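Local coordinates for protein siderophore biosynthesis lipase/esterase, putative (Aspergillus fumigatus, PDB 6GUP) that hydrolyses the ester bonds of the siderophore fusarinine C as a homodimeric esterase of the alpha/beta-hydrolase superfamily, but does not hydrolyse triacetylfusarinine C, at residues Leu74-Gln79 against Asp87-Glu92; Asp168-Gln173 against Leu251-Leu256; Gly209-Leu214 against Pro228-Arg233. All coordinates share one frame; numbering follows the deposited sequence.

Running from the N terminus, the chain leaves strand 67-72 of the central sheet, makes the short, weakly bonded helix 75-78, and meets the start of helix 86-108 in contact 1, which closes a tight loop of seven residues. Contact 2 opens later, at helix 168-178 just after strand 159-163, and closes only at 251-256, the loop ahead of helix 258-262. Contact 3 falls wholly within that long excursion, joining strand 211-213 to the start of helix 231-238; contact 1 precedes both. Contacts 1 and 3, about 17 Å apart between centres, both touch the second subunit. Contact 1 fastens a strand-to-helix connection, contact 2 ties a helix to a distant loop, and contact 3 lies at the dimer interface.

Contact 1: Leu74-Gln79 against Asp87-Glu92; sequences LTSSYQ and DRDTNE
E92 takes hold of T75 with both carboxylate oxygens: OE1 receives the backbone N of T75 at 2.9 Å, and OE2 receives its hydroxyl OG1 at 2.6 Å. Both donors arrive on the syn side, a little out of the carboxylate plane, so one flat group spans the backbone and side chain of a single residue. The T75 hydroxyl lies beside its own backbone N (chi1 -58°), which lets the carboxylate reach both. That same rotation leaves CG2 over the centre of the R88 guanidinium, 3.6 Å above its plane.

At the rim of that guanidinium, NH2 donates to OG of S76 at 3.0 Å, nearly in plane, and S76 OG in turn donates to OD1 of D89 in a very short bond of 2.5 Å. Water 1 fills the middle: it accepts from S76 N and R88 NE and donates to D89 OD1 and E92 OE1, so four residues share it. L74 adds an apolar border, with CD2 3.9 Å from CB of E92 and CD1 beside the D89 carboxylate. Farther out, D89 rests on C128 of helix 125-134, and L45 and H85 touch S76.

The contact holds the strand-to-helix connection after strand 67-72, part of the alpha/beta-hydrolase fold, against helix 86-108. E92 receives an amide, a hydroxyl and water 1, D89 a hydroxyl and water 1; R88, linked through S76 and that water, would be expected to ease their charge.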
ATOM      1  N   LEU A  74      -3.464   5.561  -0.444  1.00 37.91           N
ATOM      2  CA  LEU A  74      -4.897   5.674  -0.675  1.00 38.15           C
ATOM      3  C   LEU A  74      -5.444   4.248  -0.703  1.00 40.07           C
ATOM      4  O   LEU A  74      -4.678   3.289  -0.588  1.00 41.21           O
ATOM      5  CB  LEU A  74      -5.154   6.377  -2.013  1.00 36.81           C
ATOM      6  CG  LEU A  74      -4.449   7.723  -2.241  1.00 35.75           C
ATOM      7  CD1 LEU A  74      -4.511   8.131  -3.706  1.00 35.28           C
ATOM      8  CD2 LEU A  74      -5.044   8.810  -1.357  1.00 35.60           C
ATOM      9  N   THR A  75      -6.758   4.102  -0.849  1.00 41.32           N
ATOM     10  CA  THR A  75      -7.360   2.785  -1.091  1.00 41.94           C
ATOM     11  C   THR A  75      -6.951   2.290  -2.485  1.00 44.59           C
ATOM     12  O   THR A  75      -6.733   1.094  -2.683  1.00 45.18           O
ATOM     13  CB  THR A  75      -8.898   2.828  -0.973  1.00 44.84           C
ATOM     14  OG1 THR A  75      -9.264   3.295   0.331  1.00 43.98           O
ATOM     15  CG2 THR A  75      -9.520   1.443  -1.202  1.00 45.66           C
ATOM     16  N   SER A  76      -6.841   3.221  -3.432  1.00 47.20           N
ATOM     17  CA  SER A  76      -6.388   2.918  -4.793  1.00 48.57           C
ATOM     18  C   SER A  76      -4.917   2.492  -4.899  1.00 47.41           C
ATOM     19  O   SER A  76      -4.521   1.915  -5.915  1.00 48.16           O
ATOM     20  CB  SER A  76      -6.640   4.117  -5.701  1.00 51.02           C
ATOM     21  OG  SER A  76      -8.018   4.435  -5.719  1.00 53.20           O
ATOM     22  N   SER A  77      -4.112   2.796  -3.878  1.00 45.49           N
ATOM     23  CA  SER A  77      -2.766   2.222  -3.745  1.00 47.03           C
ATOM     24  C   SER A  77      -2.818   0.694  -3.713  1.00 49.30           C
ATOM     25  O   SER A  77      -1.996   0.029  -4.343  1.00 51.53           O
ATOM     26  CB  SER A  77      -2.070   2.726  -2.475  1.00 46.27           C
ATOM     27  OG  SER A  77      -2.077   4.142  -2.406  1.00 47.01           O
ATOM     28  N   TYR A  78      -3.795   0.158  -2.984  1.00 51.02           N
ATOM     29  CA  TYR A  78      -3.984  -1.289  -2.839  1.00 54.33           C
ATOM     30  C   TYR A  78      -4.944  -1.869  -3.892  1.00 56.64           C
ATOM     31  O   TYR A  78      -4.774  -3.014  -4.312  1.00 57.50           O
ATOM     32  CB  TYR A  78      -4.457  -1.611  -1.416  1.00 54.66           C
ATOM     33  CG  TYR A  78      -3.568  -1.011  -0.337  1.00 55.63           C
ATOM     34  CD1 TYR A  78      -2.334  -1.581  -0.022  1.00 55.00           C
ATOM     35  CD2 TYR A  78      -3.954   0.138   0.360  1.00 56.14           C
ATOM     36  CE1 TYR A  78      -1.514  -1.037   0.956  1.00 56.18           C
ATOM     37  CE2 TYR A  78      -3.140   0.690   1.342  1.00 57.32           C
ATOM     38  CZ  TYR A  78      -1.921   0.100   1.637  1.00 57.45           C
ATOM     39  OH  TYR A  78      -1.106   0.636   2.606  1.00 58.35           O
ATOM     40  N   GLN A  79      -5.932  -1.083  -4.325  1.00 56.87           N
ATOM     41  CA  GLN A  79      -6.848  -1.490  -5.401  1.00 56.88           C
ATOM     42  C   GLN A  79      -6.559  -0.662  -6.658  1.00 56.59           C
ATOM     43  O   GLN A  79      -7.333   0.223  -7.036  1.00 58.48           O
ATOM     44  CB  GLN A  79      -8.314  -1.340  -4.966  1.00 59.62           C
ATOM     45  CG  GLN A  79      -8.603  -1.771  -3.533  1.00 63.23           C
ATOM     46  CD  GLN A  79     -10.088  -1.905  -3.235  1.00 66.04           C
ATOM     47  OE1 GLN A  79     -10.899  -2.177  -4.124  1.00 66.86           O
ATOM     48  NE2 GLN A  79     -10.452  -1.722  -1.972  1.00 66.82           N
ATOM     49  N   ASP A  87     -12.877   9.721  -7.320  1.00 43.11           N
ATOM     50  CA  ASP A  87     -13.719  10.318  -6.269  1.00 45.83           C
ATOM     51  C   ASP A  87     -13.262   9.920  -4.863  1.00 45.11           C
ATOM     52  O   ASP A  87     -13.190  10.765  -3.970  1.00 44.07           O
ATOM     53  CB  ASP A  87     -15.202   9.946  -6.454  1.00 51.57           C
ATOM     54  CG  ASP A  87     -15.895  10.758  -7.549  1.00 56.21           C
ATOM     55  OD1 ASP A  87     -15.337  11.769  -8.029  1.00 56.75           O
ATOM     56  OD2 ASP A  87     -17.025  10.381  -7.922  1.00 58.39           O
ATOM     57  N   ARG A  88     -12.958   8.637  -4.679  1.00 45.56           N
ATOM     58  CA  ARG A  88     -12.466   8.124  -3.396  1.00 45.47           C
ATOM     59  C   ARG A  88     -11.048   8.616  -3.085  1.00 40.72           C
ATOM     60  O   ARG A  88     -10.746   8.948  -1.937  1.00 36.72           O
ATOM     61  CB  ARG A  88     -12.493   6.600  -3.405  1.00 50.69           C
ATOM     62  CG  ARG A  88     -12.251   5.940  -2.052  1.00 56.96           C
ATOM     63  CD  ARG A  88     -12.236   4.431  -2.211  1.00 65.65           C
ATOM     64  NE  ARG A  88     -11.241   4.025  -3.208  1.00 72.76           N
ATOM     65  CZ  ARG A  88     -11.294   2.933  -3.974  1.00 80.37           C
ATOM     66  NH1 ARG A  88     -12.306   2.066  -3.897  1.00 83.21           N
ATOM     67  NH2 ARG A  88     -10.311   2.704  -4.842  1.00 82.97           N
ATOM     68  N   ASP A  89     -10.188   8.637  -4.105  1.00 39.75           N
ATOM     69  CA  ASP A  89      -8.838   9.221  -4.004  1.00 40.91           C
ATOM     70  C   ASP A  89      -8.892  10.636  -3.458  1.00 39.32           C
ATOM     71  O   ASP A  89      -8.171  10.990  -2.522  1.00 38.14           O
ATOM     72  CB  ASP A  89      -8.164   9.275  -5.381  1.00 42.76           C
ATOM     73  CG  ASP A  89      -7.649   7.932  -5.838  1.00 45.38           C
ATOM     74  OD1 ASP A  89      -8.088   6.897  -5.301  1.00 44.86           O
ATOM     75  OD2 ASP A  89      -6.787   7.919  -6.740  1.00 49.66           O
ATOM     76  N   THR A  90      -9.761  11.429  -4.069  1.00 38.29           N
ATOM     77  CA  THR A  90      -9.968  12.822  -3.712  1.00 38.60           C
ATOM     78  C   THR A  90     -10.429  13.015  -2.255  1.00 38.24           C
ATOM     79  O   THR A  90      -9.946  13.924  -1.572  1.00 36.39           O
ATOM     80  CB  THR A  90     -10.958  13.458  -4.714  1.00 40.68           C
ATOM     81  OG1 THR A  90     -10.292  13.648  -5.969  1.00 42.62           O
ATOM     82  CG2 THR A  90     -11.455  14.766  -4.240  1.00 42.32           C
ATOM     83  N   ASN A  91     -11.351  12.172  -1.792  1.00 39.61           N
ATOM     84  CA  ASN A  91     -11.829  12.227  -0.400  1.00 42.62           C
ATOM     85  C   ASN A  91     -10.712  11.935   0.600  1.00 38.88           C
ATOM     86  O   ASN A  91     -10.621  12.585   1.642  1.00 38.61           O
ATOM     87  CB  ASN A  91     -12.968  11.223  -0.164  1.00 48.92           C
ATOM     88  CG  ASN A  91     -14.232  11.563  -0.936  1.00 54.61           C
ATOM     89  OD1 ASN A  91     -14.870  10.679  -1.508  1.00 58.24           O
ATOM     90  ND2 ASN A  91     -14.607  12.839  -0.946  1.00 54.15           N
ATOM     91  N   GLU A  92      -9.878  10.953   0.273  1.00 36.74           N
ATOM     92  CA  GLU A  92      -8.773  10.538   1.140  1.00 36.82           C
ATOM     93  C   GLU A  92      -7.625  11.549   1.150  1.00 34.65           C
ATOM     94  O   GLU A  92      -6.988  11.743   2.185  1.00 35.05           O
ATOM     95  CB  GLU A  92      -8.286   9.145   0.741  1.00 40.04           C
ATOM     96  CG  GLU A  92      -9.319   8.071   1.068  1.00 43.05           C
ATOM     97  CD  GLU A  92      -9.078   6.739   0.385  1.00 45.78           C
ATOM     98  OE1 GLU A  92      -8.116   6.606  -0.401  1.00 46.82           O
ATOM     99  OE2 GLU A  92      -9.870   5.810   0.642  1.00 46.79           O
TER
HETATM  100  O   HOH W   1      -8.498   5.678  -2.940  1.00 46.20           O

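Contact 2: Asp168-Gln173 against Leu251-Leu256; sequences DREAIQ and LFSSDL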
ATOM      1  N   ASP A 168      -2.817   7.913 -20.442  1.00 43.28           N
ATOM      2  CA  ASP A 168      -2.608   6.463 -20.539  1.00 45.61           C
ATOM      3  C   ASP A 168      -3.129   5.918 -21.865  1.00 44.24           C
ATOM      4  O   ASP A 168      -2.508   5.037 -22.462  1.00 43.84           O
ATOM      5  CB  ASP A 168      -3.297   5.722 -19.385  1.00 47.90           C
ATOM      6  CG  ASP A 168      -2.598   5.923 -18.051  1.00 51.98           C
ATOM      7  OD1 ASP A 168      -1.354   5.816 -17.992  1.00 51.76           O
ATOM      8  OD2 ASP A 168      -3.300   6.171 -17.047  1.00 55.59           O
ATOM      9  N   ARG A 169      -4.273   6.438 -22.306  1.00 43.57           N
ATOM     10  CA  ARG A 169      -4.844   6.096 -23.610  1.00 44.78           C
ATOM     11  C   ARG A 169      -3.847   6.350 -24.743  1.00 44.83           C
ATOM     12  O   ARG A 169      -3.602   5.466 -25.566  1.00 45.15           O
ATOM     13  CB  ARG A 169      -6.144   6.877 -23.855  1.00 46.22           C
ATOM     14  CG  ARG A 169      -6.557   6.963 -25.314  1.00 49.21           C
ATOM     15  CD  ARG A 169      -7.860   7.706 -25.517  1.00 53.31           C
ATOM     16  NE  ARG A 169      -8.048   7.958 -26.947  1.00 55.27           N
ATOM     17  CZ  ARG A 169      -7.731   9.080 -27.599  1.00 58.78           C
ATOM     18  NH1 ARG A 169      -7.955   9.148 -28.911  1.00 60.69           N
ATOM     19  NH2 ARG A 169      -7.228  10.147 -26.975  1.00 59.51           N
ATOM     20  N   GLU A 170      -3.290   7.558 -24.779  1.00 45.08           N
ATOM     21  CA  GLU A 170      -2.304   7.923 -25.805  1.00 45.01           C
ATOM     22  C   GLU A 170      -0.954   7.226 -25.619  1.00 44.11           C
ATOM     23  O   GLU A 170      -0.235   7.018 -26.596  1.00 44.85           O
ATOM     24  CB  GLU A 170      -2.122   9.442 -25.887  1.00 44.34           C
ATOM     25  CG  GLU A 170      -3.283  10.137 -26.580  1.00 44.46           C
ATOM     26  CD  GLU A 170      -3.016  11.598 -26.865  1.00 45.59           C
ATOM     27  OE1 GLU A 170      -2.498  12.302 -25.974  1.00 44.37           O
ATOM     28  OE2 GLU A 170      -3.347  12.051 -27.981  1.00 47.03           O
ATOM     29  N   ALA A 171      -0.611   6.874 -24.379  1.00 42.24           N
ATOM     30  CA  ALA A 171       0.582   6.064 -24.109  1.00 42.07           C
ATOM     31  C   ALA A 171       0.472   4.657 -24.700  1.00 43.20           C
ATOM     32  O   ALA A 171       1.452   4.129 -25.224  1.00 42.45           O
ATOM     33  CB  ALA A 171       0.861   5.991 -22.615  1.00 40.46           C
ATOM     34  N   ILE A 172      -0.719   4.063 -24.617  1.00 43.55           N
ATOM     35  CA  ILE A 172      -0.978   2.744 -25.208  1.00 43.84           C
ATOM     36  C   ILE A 172      -0.941   2.807 -26.742  1.00 46.61           C
ATOM     37  O   ILE A 172      -0.386   1.913 -27.381  1.00 46.47           O
ATOM     38  CB  ILE A 172      -2.306   2.133 -24.690  1.00 43.29           C
ATOM     39  CG1 ILE A 172      -2.171   1.802 -23.196  1.00 42.64           C
ATOM     40  CG2 ILE A 172      -2.665   0.867 -25.462  1.00 42.65           C
ATOM     41  CD1 ILE A 172      -3.471   1.478 -22.493  1.00 41.34           C
ATOM     42  N   GLN A 173      -1.523   3.862 -27.321  1.00 49.98           N
ATOM     43  CA  GLN A 173      -1.431   4.124 -28.771  1.00 52.35           C
ATOM     44  C   GLN A 173       0.022   4.181 -29.262  1.00 51.07           C
ATOM     45  O   GLN A 173       0.342   3.679 -30.341  1.00 51.67           O
ATOM     46  CB  GLN A 173      -2.137   5.437 -29.134  1.00 55.97           C
ATOM     47  CG  GLN A 173      -3.657   5.387 -29.051  1.00 58.71           C
ATOM     48  CD  GLN A 173      -4.312   6.747 -29.244  1.00 60.41           C
ATOM     49  OE1 GLN A 173      -3.663   7.720 -29.632  1.00 60.55           O
ATOM     50  NE2 GLN A 173      -5.611   6.816 -28.975  1.00 60.74           N
ATOM     51  N   LEU A 251      -8.005  12.626 -18.820  1.00 40.97           N
ATOM     52  CA  LEU A 251      -7.975  14.070 -18.575  1.00 39.09           C
ATOM     53  C   LEU A 251      -6.939  14.789 -19.443  1.00 37.53           C
ATOM     54  O   LEU A 251      -7.106  15.973 -19.740  1.00 37.52           O
ATOM     55  CB  LEU A 251      -7.671  14.348 -17.097  1.00 39.03           C
ATOM     56  CG  LEU A 251      -8.699  13.853 -16.075  1.00 40.51           C
ATOM     57  CD1 LEU A 251      -8.119  13.874 -14.668  1.00 41.18           C
ATOM     58  CD2 LEU A 251      -9.972  14.684 -16.135  1.00 40.75           C
ATOM     59  N   PHE A 252      -5.889  14.073 -19.859  1.00 36.03           N
ATOM     60  CA  PHE A 252      -4.694  14.688 -20.447  1.00 35.16           C
ATOM     61  C   PHE A 252      -4.423  14.323 -21.916  1.00 34.80           C
ATOM     62  O   PHE A 252      -3.315  14.556 -22.409  1.00 33.50           O
ATOM     63  CB  PHE A 252      -3.472  14.335 -19.584  1.00 34.60           C
ATOM     64  CG  PHE A 252      -3.647  14.654 -18.122  1.00 33.38           C
ATOM     65  CD1 PHE A 252      -3.968  15.947 -17.714  1.00 32.20           C
ATOM     66  CD2 PHE A 252      -3.486  13.669 -17.147  1.00 32.37           C
ATOM     67  CE1 PHE A 252      -4.132  16.251 -16.370  1.00 31.20           C
ATOM     68  CE2 PHE A 252      -3.649  13.969 -15.801  1.00 32.32           C
ATOM     69  CZ  PHE A 252      -3.973  15.261 -15.412  1.00 30.60           C
ATOM     70  N   SER A 253      -5.419  13.779 -22.623  1.00 34.66           N
ATOM     71  CA  SER A 253      -5.264  13.467 -24.054  1.00 35.30           C
ATOM     72  C   SER A 253      -5.201  14.741 -24.898  1.00 35.74           C
ATOM     73  O   SER A 253      -5.926  15.702 -24.644  1.00 36.33           O
ATOM     74  CB  SER A 253      -6.388  12.559 -24.566  1.00 36.44           C
ATOM     75  OG  SER A 253      -6.110  11.203 -24.269  1.00 38.59           O
ATOM     76  N   SER A 254      -4.330  14.724 -25.904  1.00 36.88           N
ATOM     77  CA  SER A 254      -4.076  15.884 -26.759  1.00 39.57           C
ATOM     78  C   SER A 254      -5.211  16.232 -27.726  1.00 42.01           C
ATOM     79  O   SER A 254      -5.273  17.366 -28.205  1.00 43.92           O
ATOM     80  CB  SER A 254      -2.774  15.686 -27.543  1.00 40.17           C
ATOM     81  OG  SER A 254      -2.890  14.628 -28.479  1.00 40.07           O
ATOM     82  N   ASP A 255      -6.095  15.273 -28.012  1.00 43.28           N
ATOM     83  CA  ASP A 255      -7.216  15.488 -28.944  1.00 45.84           C
ATOM     84  C   ASP A 255      -8.565  15.798 -28.261  1.00 44.16           C
ATOM     85  O   ASP A 255      -9.609  15.761 -28.919  1.00 44.04           O
ATOM     86  CB  ASP A 255      -7.348  14.299 -29.916  1.00 50.69           C
ATOM     87  CG  ASP A 255      -7.715  12.990 -29.224  1.00 53.47           C
ATOM     88  OD1 ASP A 255      -7.497  12.863 -27.999  1.00 51.81           O
ATOM     89  OD2 ASP A 255      -8.211  12.076 -29.917  1.00 55.48           O
ATOM     90  N   LEU A 256      -8.544  16.108 -26.961  1.00 42.71           N
ATOM     91  CA  LEU A 256      -9.745  16.571 -26.262  1.00 43.21           C
ATOM     92  C   LEU A 256     -10.096  17.977 -26.730  1.00 43.61           C
ATOM     93  O   LEU A 256      -9.207  18.799 -26.957  1.00 43.90           O
ATOM     94  CB  LEU A 256      -9.545  16.578 -24.741  1.00 42.03           C
ATOM     95  CG  LEU A 256      -9.247  15.248 -24.043  1.00 41.39           C
ATOM     96  CD1 LEU A 256      -9.154  15.471 -22.541  1.00 40.63           C
ATOM     97  CD2 LEU A 256     -10.290  14.186 -24.359  1.00 41.68           C
TER
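R169 and D255 meet tip to tip in a two-pronged salt bridge. NH2 of R169 lies 2.9 Å from OD1 of D255 and NH1 lies 3.1 Å from OD2, each nitrogen taking one oxygen on its syn side. Guanidinium and carboxylate are almost coplanar, their planes 2° apart, though slightly stepped, since each oxygen sits about 20° out of the arginine plane. With CG anti to the backbone N (chi1 160°) and the chain extended on to NE, the arginine reaches across to the turn.

Hydrogen bonds to the two serines come next. E170 grips S254 twice: OG donates to the syn lone pair of OE2, 2.7 Å away, while the backbone N donates to OE1 at 3.0 Å from above the carboxylate plane. A weak bond of 3.1 Å runs from R169 NH2 to S253 OG, whose strongest partner is OD1 of D250 and which also bonds S167 OG; S167 also accepts from the backbone N of E170.

Like charges gather here too. E170 OE2 stands 4.2 Å from D255 OD1, and E241 approaches D255 from outside, so R169 probably offsets part of this mutual repulsion. Van der Waals contact is slight: CG of E170 lies 3.8 Å from S253 OG.

S253 to L256 form a type I beta turn, and the contact docks this turn on the first turn of helix 168-178, which follows strand 159-163 of the alpha/beta-hydrolase sheet.

Contact 3: Gly209-Leu214 against Pro228-Arg233; sequences GTDVLL and PLSARR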
ATOM      1  N   GLY A 209     -21.109  -6.148  -9.506  1.00 44.07           N
ATOM      2  CA  GLY A 209     -20.210  -6.051  -8.356  1.00 44.53           C
ATOM      3  C   GLY A 209     -18.892  -6.805  -8.469  1.00 43.92           C
ATOM      4  O   GLY A 209     -17.991  -6.571  -7.661  1.00 45.72           O
ATOM      5  N   THR A 210     -18.767  -7.708  -9.448  1.00 42.28           N
ATOM      6  CA  THR A 210     -17.524  -8.452  -9.660  1.00 42.49           C
ATOM      7  C   THR A 210     -16.567  -7.685 -10.564  1.00 43.55           C
ATOM      8  O   THR A 210     -16.977  -6.789 -11.308  1.00 43.44           O
ATOM      9  CB  THR A 210     -17.758  -9.843 -10.293  1.00 42.03           C
ATOM     10  OG1 THR A 210     -18.322  -9.701 -11.602  1.00 43.08           O
ATOM     11  CG2 THR A 210     -18.683 -10.680  -9.440  1.00 41.80           C
ATOM     12  N   ASP A 211     -15.291  -8.057 -10.487  1.00 42.79           N
ATOM     13  CA  ASP A 211     -14.246  -7.531 -11.362  1.00 42.84           C
ATOM     14  C   ASP A 211     -13.424  -8.687 -11.912  1.00 41.85           C
ATOM     15  O   ASP A 211     -12.825  -9.442 -11.144  1.00 42.99           O
ATOM     16  CB  ASP A 211     -13.331  -6.570 -10.595  1.00 43.26           C
ATOM     17  CG  ASP A 211     -13.851  -5.150 -10.583  1.00 46.48           C
ATOM     18  OD1 ASP A 211     -13.953  -4.541 -11.670  1.00 47.76           O
ATOM     19  OD2 ASP A 211     -14.157  -4.636  -9.488  1.00 49.56           O
ATOM     20  N   VAL A 212     -13.402  -8.820 -13.236  1.00 40.29           N
ATOM     21  CA  VAL A 212     -12.569  -9.812 -13.907  1.00 40.94           C
ATOM     22  C   VAL A 212     -11.184  -9.200 -14.094  1.00 42.23           C
ATOM     23  O   VAL A 212     -11.005  -8.303 -14.920  1.00 42.83           O
ATOM     24  CB  VAL A 212     -13.162 -10.234 -15.272  1.00 41.13           C
ATOM     25  CG1 VAL A 212     -12.274 -11.271 -15.953  1.00 41.73           C
ATOM     26  CG2 VAL A 212     -14.571 -10.785 -15.090  1.00 42.70           C
ATOM     27  N   LEU A 213     -10.214  -9.682 -13.319  1.00 43.51           N
ATOM     28  CA  LEU A 213      -8.832  -9.221 -13.431  1.00 44.98           C
ATOM     29  C   LEU A 213      -8.185  -9.891 -14.633  1.00 45.89           C
ATOM     30  O   LEU A 213      -8.174 -11.121 -14.729  1.00 47.06           O
ATOM     31  CB  LEU A 213      -8.034  -9.541 -12.166  1.00 45.09           C
ATOM     32  CG  LEU A 213      -8.581  -9.029 -10.831  1.00 45.66           C
ATOM     33  CD1 LEU A 213      -7.605  -9.393  -9.725  1.00 44.94           C
ATOM     34  CD2 LEU A 213      -8.842  -7.527 -10.843  1.00 46.88           C
ATOM     35  N   LEU A 214      -7.657  -9.080 -15.547  1.00 45.28           N
ATOM     36  CA  LEU A 214      -7.001  -9.590 -16.746  1.00 44.61           C
ATOM     37  C   LEU A 214      -5.591 -10.061 -16.384  1.00 45.16           C
ATOM     38  O   LEU A 214      -5.021  -9.582 -15.399  1.00 45.13           O
ATOM     39  CB  LEU A 214      -6.956  -8.518 -17.838  1.00 44.93           C
ATOM     40  CG  LEU A 214      -8.321  -7.971 -18.278  1.00 45.32           C
ATOM     41  CD1 LEU A 214      -8.152  -6.735 -19.147  1.00 45.82           C
ATOM     42  CD2 LEU A 214      -9.135  -9.029 -19.007  1.00 44.90           C
ATOM     43  N   PRO A 228      -1.751  -4.120 -12.186  1.00 71.29           N
ATOM     44  CA  PRO A 228      -2.839  -5.025 -12.585  1.00 68.97           C
ATOM     45  C   PRO A 228      -4.071  -4.284 -13.100  1.00 65.23           C
ATOM     46  O   PRO A 228      -4.306  -3.137 -12.710  1.00 65.79           O
ATOM     47  CB  PRO A 228      -3.166  -5.778 -11.286  1.00 68.92           C
ATOM     48  CG  PRO A 228      -2.628  -4.913 -10.199  1.00 68.35           C
ATOM     49  CD  PRO A 228      -1.368  -4.360 -10.783  1.00 68.75           C
ATOM     50  N   LEU A 229      -4.840  -4.938 -13.968  1.00 59.23           N
ATOM     51  CA  LEU A 229      -5.992  -4.310 -14.611  1.00 55.33           C
ATOM     52  C   LEU A 229      -7.224  -5.203 -14.591  1.00 49.77           C
ATOM     53  O   LEU A 229      -7.172  -6.358 -15.019  1.00 47.09           O
ATOM     54  CB  LEU A 229      -5.655  -3.940 -16.061  1.00 56.60           C
ATOM     55  CG  LEU A 229      -4.650  -2.805 -16.285  1.00 57.51           C
ATOM     56  CD1 LEU A 229      -4.317  -2.690 -17.764  1.00 55.57           C
ATOM     57  CD2 LEU A 229      -5.176  -1.475 -15.764  1.00 58.13           C
ATOM     58  N   SER A 230      -8.329  -4.650 -14.092  1.00 45.31           N
ATOM     59  CA  SER A 230      -9.643  -5.259 -14.255  1.00 42.97           C
ATOM     60  C   SER A 230     -10.107  -5.033 -15.690  1.00 40.79           C
ATOM     61  O   SER A 230      -9.586  -4.163 -16.395  1.00 41.82           O
ATOM     62  CB  SER A 230     -10.658  -4.664 -13.270  1.00 44.27           C
ATOM     63  OG  SER A 230     -10.998  -3.330 -13.612  1.00 43.36           O
ATOM     64  N   ALA A 231     -11.084  -5.828 -16.112  1.00 40.46           N
ATOM     65  CA  ALA A 231     -11.677  -5.697 -17.444  1.00 41.26           C
ATOM     66  C   ALA A 231     -12.317  -4.325 -17.647  1.00 44.53           C
ATOM     67  O   ALA A 231     -12.137  -3.703 -18.696  1.00 45.89           O
ATOM     68  CB  ALA A 231     -12.706  -6.790 -17.673  1.00 39.12           C
ATOM     69  N   ARG A 232     -13.056  -3.863 -16.639  1.00 47.58           N
ATOM     70  CA  ARG A 232     -13.707  -2.550 -16.695  1.00 52.10           C
ATOM     71  C   ARG A 232     -12.710  -1.401 -16.762  1.00 55.21           C
ATOM     72  O   ARG A 232     -12.933  -0.436 -17.498  1.00 56.58           O
ATOM     73  CB  ARG A 232     -14.645  -2.343 -15.504  1.00 54.43           C
ATOM     74  CG  ARG A 232     -15.939  -3.123 -15.630  1.00 58.90           C
ATOM     75  CD  ARG A 232     -16.925  -2.748 -14.540  1.00 63.59           C
ATOM     76  NE  ARG A 232     -16.491  -3.178 -13.214  1.00 67.57           N
ATOM     77  CZ  ARG A 232     -17.219  -3.056 -12.101  1.00 70.29           C
ATOM     78  NH1 ARG A 232     -18.437  -2.517 -12.132  1.00 70.67           N
ATOM     79  NH2 ARG A 232     -16.729  -3.479 -10.943  1.00 70.23           N
ATOM     80  N   ARG A 233     -11.623  -1.504 -16.001  1.00 56.61           N
ATOM     81  CA  ARG A 233     -10.590  -0.476 -16.032  1.00 57.94           C
ATOM     82  C   ARG A 233      -9.844  -0.453 -17.358  1.00 59.33           C
ATOM     83  O   ARG A 233      -9.571   0.620 -17.893  1.00 60.77           O
ATOM     84  CB  ARG A 233      -9.592  -0.635 -14.891  1.00 57.42           C
ATOM     85  CG  ARG A 233      -8.809   0.641 -14.705  1.00 61.76           C
ATOM     86  CD  ARG A 233      -7.663   0.589 -13.715  1.00 65.20           C
ATOM     87  NE  ARG A 233      -6.654   1.582 -14.094  1.00 68.64           N
ATOM     88  CZ  ARG A 233      -6.848   2.906 -14.142  1.00 71.62           C
ATOM     89  NH1 ARG A 233      -8.020   3.459 -13.820  1.00 75.51           N
ATOM     90  NH2 ARG A 233      -5.849   3.699 -14.521  1.00 71.28           N
TER
HETATM   91  O   HOH W   2     -13.951  -5.695 -14.360  1.00 45.87           O
HETATM   92  O   HOH W   3      -3.444  -7.289 -15.192  1.00 46.31           O
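D211 and R232 form a salt bridge with the arginine turned side-on. NE and NH2 both donate to OD1, at 3.3 and 3.1 Å, from the same face of the carboxylate and roughly 40-45° out of its plane, while OD1 lies in the guanidinium plane. The two flat groups are inclined at 46°, and NH2 also makes a weak bond to OD2. The R232 chain bends at chi3 (-68°), which turns NE toward the aspartate. Water 2 donates to OD1 and accepts from the backbone N of R232.

Next come two backbone bonds, A231 N to V212 O at 2.7 Å and L214 N to L229 O at 2.8 Å. They flank a single beta bridge between L213 and S230, reinforced by a CA-H...O contact from S230 CA to V212 O. Strand 211-213, outside the central sheet, pairs antiparallel with a strand of the second subunit, so this small sheet crosses the dimer interface. S230 is the N-cap of helix 231-238, its OG accepting from R233 N at 3.1 Å and bonding to W81 O. Water 3 links L214 O to L229 N.

Beyond the polar atoms, V212 CB lies 4.2 Å from A231 CB, and both side chains touch A202 of helix 185-205. L214 lays CD1 over the backbone of S230 and A231, 4.1 Å from A231 CA, and F234 touches L214 and L229.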